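Local coordinates for exocyst complex component EXO70 (Saccharomyces cerevisiae, PDB 2B1E), which helps tether secretory vesicles to sites of exocytosis as a subunit of the exocyst complex and plays a role in exocyst assembly, at residues A[303-317]-A[412-424]. Residues are numbered along the deposited sequence; the frame is centred on the assembly and turned at random.
Sequences IPSNNGVTEATVDTM and RIGFFILMNLTLV
R412, on helix 410-429, reaches N307 and P304 in the loop before helix 311-323. Its chain is fully extended, with CG trans to the backbone N. R412 NE donates to N307 OD1 at 2.6 Å, a nearly straight bond (164°). NE approaches OD1 on a lone pair in the amide plane, yet amide and guanidinium planes stand 78° apart. R412 NH2 adds weak bonds to the same OD1 and to P304 O, and donates to a water that in turn donates to I303 O. P304 O also accepts from N307 N, closing a type I turn. I303 CD1 lies over one guanidinium face, offset toward its rim. A leucine in its place would probably leave N307 OD1 without its short, straight bond, and P304 O and the water without their links to NH2.

The F416 ring packs against the loop. I303 CB lies over a face of its ring, and T310 CG2 meets the edge, 3.6 Å from F416 CE1. N307 O also lies at this edge, buried and with no hydrogen-bond partner. N307 CB packs against the rim of F415, 3.6 Å from CD2.

The N420 side chain lies among G308, T310 and T313. T310 is the N-cap of helix 311-323; its OG1 weakly accepts from A312 N and T313 N. Beyond it, V309 CG1 presses tightly on L423 CD2 (3.5 Å), and M317 SD rests on V424 CG2.

L379 and L383 of helix 364-391 also touch T313. The two helix segments run nearly parallel, crossing at -24°. An interhelical loop with a type I turn thus lies along helix 410-429 and leads through an N-cap into its neighbour, in the C-terminal part of the elongated, all-helical EXO70 rod.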
ATOM      1  N   ILE A 303     -20.375  12.564  26.055  1.00 23.49           N
ATOM      2  CA  ILE A 303     -19.631  13.539  25.271  1.00 22.28           C
ATOM      3  C   ILE A 303     -18.956  14.463  26.267  1.00 21.02           C
ATOM      4  O   ILE A 303     -19.421  14.597  27.393  1.00 20.34           O
ATOM      5  CB  ILE A 303     -20.557  14.335  24.316  1.00 22.64           C
ATOM      6  CG1 ILE A 303     -21.802  14.820  25.055  1.00 23.59           C
ATOM      7  CG2 ILE A 303     -20.946  13.455  23.125  1.00 20.90           C
ATOM      8  CD1 ILE A 303     -22.854  15.449  24.140  1.00 25.26           C
ATOM      9  N   PRO A 304     -17.839  15.094  25.878  1.00 20.18           N
ATOM     10  CA  PRO A 304     -17.123  16.001  26.782  1.00 19.98           C
ATOM     11  C   PRO A 304     -18.010  17.175  27.190  1.00 19.38           C
ATOM     12  O   PRO A 304     -18.757  17.711  26.359  1.00 15.83           O
ATOM     13  CB  PRO A 304     -15.932  16.459  25.945  1.00 18.73           C
ATOM     14  CG  PRO A 304     -15.747  15.360  24.965  1.00 22.28           C
ATOM     15  CD  PRO A 304     -17.155  15.018  24.579  1.00 21.01           C
ATOM     16  N   SER A 305     -17.917  17.580  28.457  1.00 18.45           N
ATOM     17  CA  SER A 305     -18.720  18.690  28.952  1.00 19.69           C
ATOM     18  C   SER A 305     -18.369  19.990  28.232  1.00 18.93           C
ATOM     19  O   SER A 305     -19.213  20.883  28.101  1.00 19.61           O
ATOM     20  CB  SER A 305     -18.533  18.873  30.464  1.00 21.25           C
ATOM     21  OG  SER A 305     -17.228  19.308  30.793  1.00 21.29           O
ATOM     22  N   ASN A 306     -17.134  20.101  27.759  1.00 17.84           N
ATOM     23  CA  ASN A 306     -16.737  21.309  27.048  1.00 19.84           C
ATOM     24  C   ASN A 306     -16.949  21.135  25.548  1.00 18.40           C
ATOM     25  O   ASN A 306     -16.669  22.042  24.765  1.00 16.29           O
ATOM     26  CB  ASN A 306     -15.278  21.684  27.356  1.00 22.96           C
ATOM     27  CG  ASN A 306     -14.273  20.667  26.835  1.00 24.48           C
ATOM     28  OD1 ASN A 306     -14.633  19.592  26.352  1.00 24.40           O
ATOM     29  ND2 ASN A 306     -12.990  21.009  26.946  1.00 25.46           N
ATOM     30  N   ASN A 307     -17.450  19.964  25.160  1.00 16.46           N
ATOM     31  CA  ASN A 307     -17.733  19.682  23.757  1.00 16.67           C
ATOM     32  C   ASN A 307     -16.517  19.841  22.864  1.00 16.94           C
ATOM     33  O   ASN A 307     -16.626  20.358  21.758  1.00 16.64           O
ATOM     34  CB  ASN A 307     -18.835  20.618  23.266  1.00 17.91           C
ATOM     35  CG  ASN A 307     -20.124  20.429  24.019  1.00 17.81           C
ATOM     36  OD1 ASN A 307     -20.738  19.375  23.943  1.00 16.32           O
ATOM     37  ND2 ASN A 307     -20.538  21.450  24.757  1.00 16.92           N
ATOM     38  N   GLY A 308     -15.367  19.375  23.335  1.00 17.03           N
ATOM     39  CA  GLY A 308     -14.148  19.503  22.559  1.00 17.40           C
ATOM     40  C   GLY A 308     -13.749  18.284  21.752  1.00 17.40           C
ATOM     41  O   GLY A 308     -14.542  17.355  21.559  1.00 13.04           O
ATOM     42  N   VAL A 309     -12.502  18.299  21.286  1.00 18.24           N
ATOM     43  CA  VAL A 309     -11.944  17.215  20.485  1.00 20.40           C
ATOM     44  C   VAL A 309     -11.926  15.913  21.289  1.00 21.34           C
ATOM     45  O   VAL A 309     -11.567  15.913  22.469  1.00 20.10           O
ATOM     46  CB  VAL A 309     -10.493  17.544  20.044  1.00 22.51           C
ATOM     47  CG1 VAL A 309      -9.954  16.435  19.150  1.00 23.06           C
ATOM     48  CG2 VAL A 309     -10.458  18.870  19.306  1.00 22.43           C
ATOM     49  N   THR A 310     -12.320  14.810  20.657  1.00 20.20           N
ATOM     50  CA  THR A 310     -12.327  13.521  21.344  1.00 21.63           C
ATOM     51  C   THR A 310     -11.137  12.678  20.913  1.00 23.12           C
ATOM     52  O   THR A 310     -10.481  12.967  19.907  1.00 21.11           O
ATOM     53  CB  THR A 310     -13.589  12.694  21.033  1.00 21.77           C
ATOM     54  OG1 THR A 310     -13.547  12.277  19.664  1.00 20.81           O
ATOM     55  CG2 THR A 310     -14.855  13.511  21.281  1.00 16.84           C
ATOM     56  N   GLU A 311     -10.875  11.618  21.669  1.00 24.07           N
ATOM     57  CA  GLU A 311      -9.773  10.730  21.349  1.00 25.05           C
ATOM     58  C   GLU A 311     -10.058   9.987  20.051  1.00 23.44           C
ATOM     59  O   GLU A 311      -9.136   9.591  19.346  1.00 23.31           O
ATOM     60  CB  GLU A 311      -9.536   9.755  22.505  1.00 30.16           C
ATOM     61  CG  GLU A 311      -9.212  10.478  23.818  1.00 35.89           C
ATOM     62  CD  GLU A 311      -8.835   9.537  24.954  1.00 39.81           C
ATOM     63  OE1 GLU A 311      -9.679   8.695  25.344  1.00 41.87           O
ATOM     64  OE2 GLU A 311      -7.692   9.649  25.459  1.00 41.39           O
ATOM     65  N   ALA A 312     -11.336   9.803  19.728  1.00 21.98           N
ATOM     66  CA  ALA A 312     -11.703   9.121  18.491  1.00 20.93           C
ATOM     67  C   ALA A 312     -11.128   9.943  17.345  1.00 19.61           C
ATOM     68  O   ALA A 312     -10.508   9.413  16.430  1.00 21.45           O
ATOM     69  CB  ALA A 312     -13.228   9.025  18.356  1.00 21.04           C
ATOM     70  N   THR A 313     -11.321  11.251  17.423  1.00 19.77           N
ATOM     71  CA  THR A 313     -10.834  12.162  16.399  1.00 19.97           C
ATOM     72  C   THR A 313      -9.307  12.175  16.367  1.00 21.45           C
ATOM     73  O   THR A 313      -8.705  12.035  15.303  1.00 22.11           O
ATOM     74  CB  THR A 313     -11.390  13.584  16.645  1.00 18.74           C
ATOM     75  OG1 THR A 313     -12.819  13.547  16.523  1.00 13.17           O
ATOM     76  CG2 THR A 313     -10.827  14.580  15.642  1.00 18.33           C
ATOM     77  N   VAL A 314      -8.687  12.332  17.533  1.00 22.94           N
ATOM     78  CA  VAL A 314      -7.231  12.340  17.611  1.00 26.58           C
ATOM     79  C   VAL A 314      -6.690  11.069  16.958  1.00 25.83           C
ATOM     80  O   VAL A 314      -5.817  11.132  16.101  1.00 28.11           O
ATOM     81  CB  VAL A 314      -6.735  12.400  19.079  1.00 27.44           C
ATOM     82  CG1 VAL A 314      -5.211  12.431  19.112  1.00 29.40           C
ATOM     83  CG2 VAL A 314      -7.292  13.633  19.771  1.00 29.19           C
ATOM     84  N   ASP A 315      -7.228   9.919  17.352  1.00 25.86           N
ATOM     85  CA  ASP A 315      -6.786   8.639  16.806  1.00 26.50           C
ATOM     86  C   ASP A 315      -7.014   8.525  15.305  1.00 26.97           C
ATOM     87  O   ASP A 315      -6.124   8.111  14.560  1.00 25.15           O
ATOM     88  CB  ASP A 315      -7.512   7.485  17.502  1.00 28.24           C
ATOM     89  CG  ASP A 315      -6.993   6.119  17.069  1.00 29.64           C
ATOM     90  OD1 ASP A 315      -5.903   5.722  17.538  1.00 30.55           O
ATOM     91  OD2 ASP A 315      -7.669   5.445  16.257  1.00 28.82           O
ATOM     92  N   THR A 316      -8.217   8.880  14.862  1.00 27.38           N
ATOM     93  CA  THR A 316      -8.555   8.794  13.447  1.00 26.52           C
ATOM     94  C   THR A 316      -7.616   9.598  12.549  1.00 26.76           C
ATOM     95  O   THR A 316      -7.210   9.119  11.490  1.00 27.32           O
ATOM     96  CB  THR A 316     -10.013   9.251  13.189  1.00 25.45           C
ATOM     97  OG1 THR A 316     -10.913   8.398  13.905  1.00 24.87           O
ATOM     98  CG2 THR A 316     -10.349   9.166  11.705  1.00 27.25           C
ATOM     99  N   MET A 317      -7.263  10.811  12.957  1.00 26.43           N
ATOM    100  CA  MET A 317      -6.382  11.625  12.125  1.00 26.84           C
ATOM    101  C   MET A 317      -4.936  11.132  12.157  1.00 29.07           C
ATOM    102  O   MET A 317      -4.241  11.177  11.141  1.00 28.94           O
ATOM    103  CB  MET A 317      -6.468  13.095  12.532  1.00 25.08           C
ATOM    104  CG  MET A 317      -7.840  13.713  12.269  1.00 24.95           C
ATOM    105  SD  MET A 317      -8.515  13.367  10.621  1.00 19.56           S
ATOM    106  CE  MET A 317      -9.526  12.042  10.935  1.00 25.98           C
ATOM    107  N   ARG A 412     -25.705  22.518  20.253  1.00  8.60           N
ATOM    108  CA  ARG A 412     -24.583  21.886  20.951  1.00  9.58           C
ATOM    109  C   ARG A 412     -23.908  20.787  20.132  1.00 10.01           C
ATOM    110  O   ARG A 412     -22.677  20.696  20.107  1.00 10.16           O
ATOM    111  CB  ARG A 412     -25.039  21.294  22.293  1.00 11.52           C
ATOM    112  CG  ARG A 412     -23.908  20.564  23.011  1.00 12.97           C
ATOM    113  CD  ARG A 412     -24.291  19.930  24.344  1.00 11.55           C
ATOM    114  NE  ARG A 412     -23.118  19.257  24.908  1.00 13.78           N
ATOM    115  CZ  ARG A 412     -23.094  18.602  26.065  1.00 15.59           C
ATOM    116  NH1 ARG A 412     -24.187  18.514  26.814  1.00 13.93           N
ATOM    117  NH2 ARG A 412     -21.969  18.033  26.473  1.00 15.51           N
ATOM    118  N   ILE A 413     -24.709  19.937  19.488  1.00  8.21           N
ATOM    119  CA  ILE A 413     -24.159  18.869  18.671  1.00 10.50           C
ATOM    120  C   ILE A 413     -23.396  19.498  17.504  1.00 10.91           C
ATOM    121  O   ILE A 413     -22.300  19.046  17.148  1.00 11.41           O
ATOM    122  CB  ILE A 413     -25.277  17.932  18.148  1.00 10.83           C
ATOM    123  CG1 ILE A 413     -25.877  17.147  19.320  1.00 12.30           C
ATOM    124  CG2 ILE A 413     -24.714  16.993  17.078  1.00 12.08           C
ATOM    125  CD1 ILE A 413     -27.234  16.459  19.011  1.00 13.69           C
ATOM    126  N   GLY A 414     -23.955  20.557  16.929  1.00 10.21           N
ATOM    127  CA  GLY A 414     -23.271  21.224  15.831  1.00 11.37           C
ATOM    128  C   GLY A 414     -21.904  21.733  16.264  1.00 11.36           C
ATOM    129  O   GLY A 414     -20.906  21.576  15.554  1.00 11.90           O
ATOM    130  N   PHE A 415     -21.861  22.342  17.443  1.00 11.31           N
ATOM    131  CA  PHE A 415     -20.621  22.882  18.001  1.00  9.36           C
ATOM    132  C   PHE A 415     -19.620  21.749  18.249  1.00  8.78           C
ATOM    133  O   PHE A 415     -18.447  21.836  17.870  1.00 13.09           O
ATOM    134  CB  PHE A 415     -20.932  23.612  19.313  1.00  8.57           C
ATOM    135  CG  PHE A 415     -19.710  24.134  20.026  1.00 10.85           C
ATOM    136  CD1 PHE A 415     -19.028  25.249  19.543  1.00 11.25           C
ATOM    137  CD2 PHE A 415     -19.236  23.503  21.174  1.00  8.17           C
ATOM    138  CE1 PHE A 415     -17.884  25.733  20.193  1.00 11.14           C
ATOM    139  CE2 PHE A 415     -18.091  23.979  21.837  1.00 13.36           C
ATOM    140  CZ  PHE A 415     -17.414  25.097  21.342  1.00 10.23           C
ATOM    141  N   PHE A 416     -20.085  20.689  18.901  1.00  9.20           N
ATOM    142  CA  PHE A 416     -19.246  19.528  19.195  1.00 11.34           C
ATOM    143  C   PHE A 416     -18.590  18.972  17.922  1.00 11.69           C
ATOM    144  O   PHE A 416     -17.371  18.778  17.880  1.00 14.67           O
ATOM    145  CB  PHE A 416     -20.100  18.464  19.906  1.00 11.72           C
ATOM    146  CG  PHE A 416     -19.408  17.143  20.131  1.00 11.27           C
ATOM    147  CD1 PHE A 416     -18.173  17.074  20.788  1.00  8.16           C
ATOM    148  CD2 PHE A 416     -20.014  15.963  19.719  1.00  9.77           C
ATOM    149  CE1 PHE A 416     -17.559  15.845  21.029  1.00  7.61           C
ATOM    150  CE2 PHE A 416     -19.413  14.717  19.955  1.00 10.47           C
ATOM    151  CZ  PHE A 416     -18.182  14.656  20.611  1.00 12.26           C
ATOM    152  N   ILE A 417     -19.374  18.745  16.870  1.00 11.51           N
ATOM    153  CA  ILE A 417     -18.804  18.206  15.636  1.00 11.75           C
ATOM    154  C   ILE A 417     -17.789  19.181  15.021  1.00 12.12           C
ATOM    155  O   ILE A 417     -16.717  18.772  14.560  1.00 13.33           O
ATOM    156  CB  ILE A 417     -19.902  17.886  14.586  1.00 12.17           C
ATOM    157  CG1 ILE A 417     -20.936  16.919  15.179  1.00 14.29           C
ATOM    158  CG2 ILE A 417     -19.267  17.250  13.341  1.00 10.57           C
ATOM    159  CD1 ILE A 417     -20.327  15.613  15.740  1.00 10.80           C
ATOM    160  N   LEU A 418     -18.117  20.468  15.017  1.00 12.27           N
ATOM    161  CA  LEU A 418     -17.200  21.450  14.451  1.00 13.19           C
ATOM    162  C   LEU A 418     -15.894  21.538  15.237  1.00 14.25           C
ATOM    163  O   LEU A 418     -14.831  21.730  14.646  1.00 13.11           O
ATOM    164  CB  LEU A 418     -17.872  22.820  14.359  1.00 13.45           C
ATOM    165  CG  LEU A 418     -18.923  22.929  13.248  1.00 13.14           C
ATOM    166  CD1 LEU A 418     -19.747  24.167  13.468  1.00 12.40           C
ATOM    167  CD2 LEU A 418     -18.271  22.960  11.883  1.00 12.37           C
ATOM    168  N   MET A 419     -15.943  21.381  16.558  1.00 13.62           N
ATOM    169  CA  MET A 419     -14.699  21.457  17.318  1.00 14.72           C
ATOM    170  C   MET A 419     -13.784  20.314  16.904  1.00 17.12           C
ATOM    171  O   MET A 419     -12.559  20.468  16.857  1.00 16.58           O
ATOM    172  CB  MET A 419     -14.950  21.411  18.835  1.00 14.92           C
ATOM    173  CG  MET A 419     -15.458  22.732  19.440  1.00 15.19           C
ATOM    174  SD  MET A 419     -14.339  24.166  19.223  1.00 13.92           S
ATOM    175  CE  MET A 419     -13.055  23.741  20.390  1.00 18.51           C
ATOM    176  N   ASN A 420     -14.373  19.166  16.595  1.00 15.72           N
ATOM    177  CA  ASN A 420     -13.581  18.030  16.176  1.00 16.33           C
ATOM    178  C   ASN A 420     -13.104  18.234  14.737  1.00 16.81           C
ATOM    179  O   ASN A 420     -11.937  17.997  14.428  1.00 16.94           O
ATOM    180  CB  ASN A 420     -14.389  16.731  16.313  1.00 16.63           C
ATOM    181  CG  ASN A 420     -14.535  16.286  17.768  1.00 15.22           C
ATOM    182  OD1 ASN A 420     -15.380  16.792  18.514  1.00 18.34           O
ATOM    183  ND2 ASN A 420     -13.702  15.349  18.176  1.00  8.11           N
ATOM    184  N   LEU A 421     -13.995  18.683  13.858  1.00 17.56           N
ATOM    185  CA  LEU A 421     -13.602  18.914  12.474  1.00 18.75           C
ATOM    186  C   LEU A 421     -12.501  19.970  12.387  1.00 19.36           C
ATOM    187  O   LEU A 421     -11.768  20.018  11.404  1.00 19.11           O
ATOM    188  CB  LEU A 421     -14.802  19.348  11.633  1.00 16.75           C
ATOM    189  CG  LEU A 421     -15.823  18.260  11.283  1.00 19.75           C
ATOM    190  CD1 LEU A 421     -17.025  18.910  10.587  1.00 18.71           C
ATOM    191  CD2 LEU A 421     -15.182  17.199  10.385  1.00 16.76           C
ATOM    192  N   THR A 422     -12.393  20.818  13.407  1.00 20.01           N
ATOM    193  CA  THR A 422     -11.359  21.848  13.426  1.00 21.59           C
ATOM    194  C   THR A 422      -9.989  21.179  13.479  1.00 22.82           C
ATOM    195  O   THR A 422      -9.072  21.565  12.747  1.00 20.53           O
ATOM    196  CB  THR A 422     -11.522  22.795  14.634  1.00 20.67           C
ATOM    197  OG1 THR A 422     -12.584  23.714  14.369  1.00 19.59           O
ATOM    198  CG2 THR A 422     -10.234  23.576  14.887  1.00 23.38           C
ATOM    199  N   LEU A 423      -9.848  20.172  14.342  1.00 22.66           N
ATOM    200  CA  LEU A 423      -8.585  19.451  14.432  1.00 21.45           C
ATOM    201  C   LEU A 423      -8.408  18.671  13.130  1.00 22.35           C
ATOM    202  O   LEU A 423      -7.301  18.589  12.595  1.00 21.54           O
ATOM    203  CB  LEU A 423      -8.568  18.486  15.622  1.00 23.37           C
ATOM    204  CG  LEU A 423      -7.323  17.586  15.654  1.00 23.73           C
ATOM    205  CD1 LEU A 423      -6.072  18.449  15.737  1.00 23.77           C
ATOM    206  CD2 LEU A 423      -7.386  16.636  16.830  1.00 26.25           C
ATOM    207  N   VAL A 424      -9.499  18.113  12.608  1.00 20.85           N
ATOM    208  CA  VAL A 424      -9.428  17.360  11.355  1.00 22.39           C
ATOM    209  C   VAL A 424      -8.810  18.194  10.232  1.00 25.19           C
ATOM    210  O   VAL A 424      -7.932  17.724   9.503  1.00 25.20           O
ATOM    211  CB  VAL A 424     -10.823  16.893  10.889  1.00 21.81           C
ATOM    212  CG1 VAL A 424     -10.755  16.382   9.447  1.00 21.70           C
ATOM    213  CG2 VAL A 424     -11.332  15.803  11.802  1.00 22.69           C
TER
HETATM  214  O   HOH W   1     -21.469  16.128  28.464  1.00 18.61           O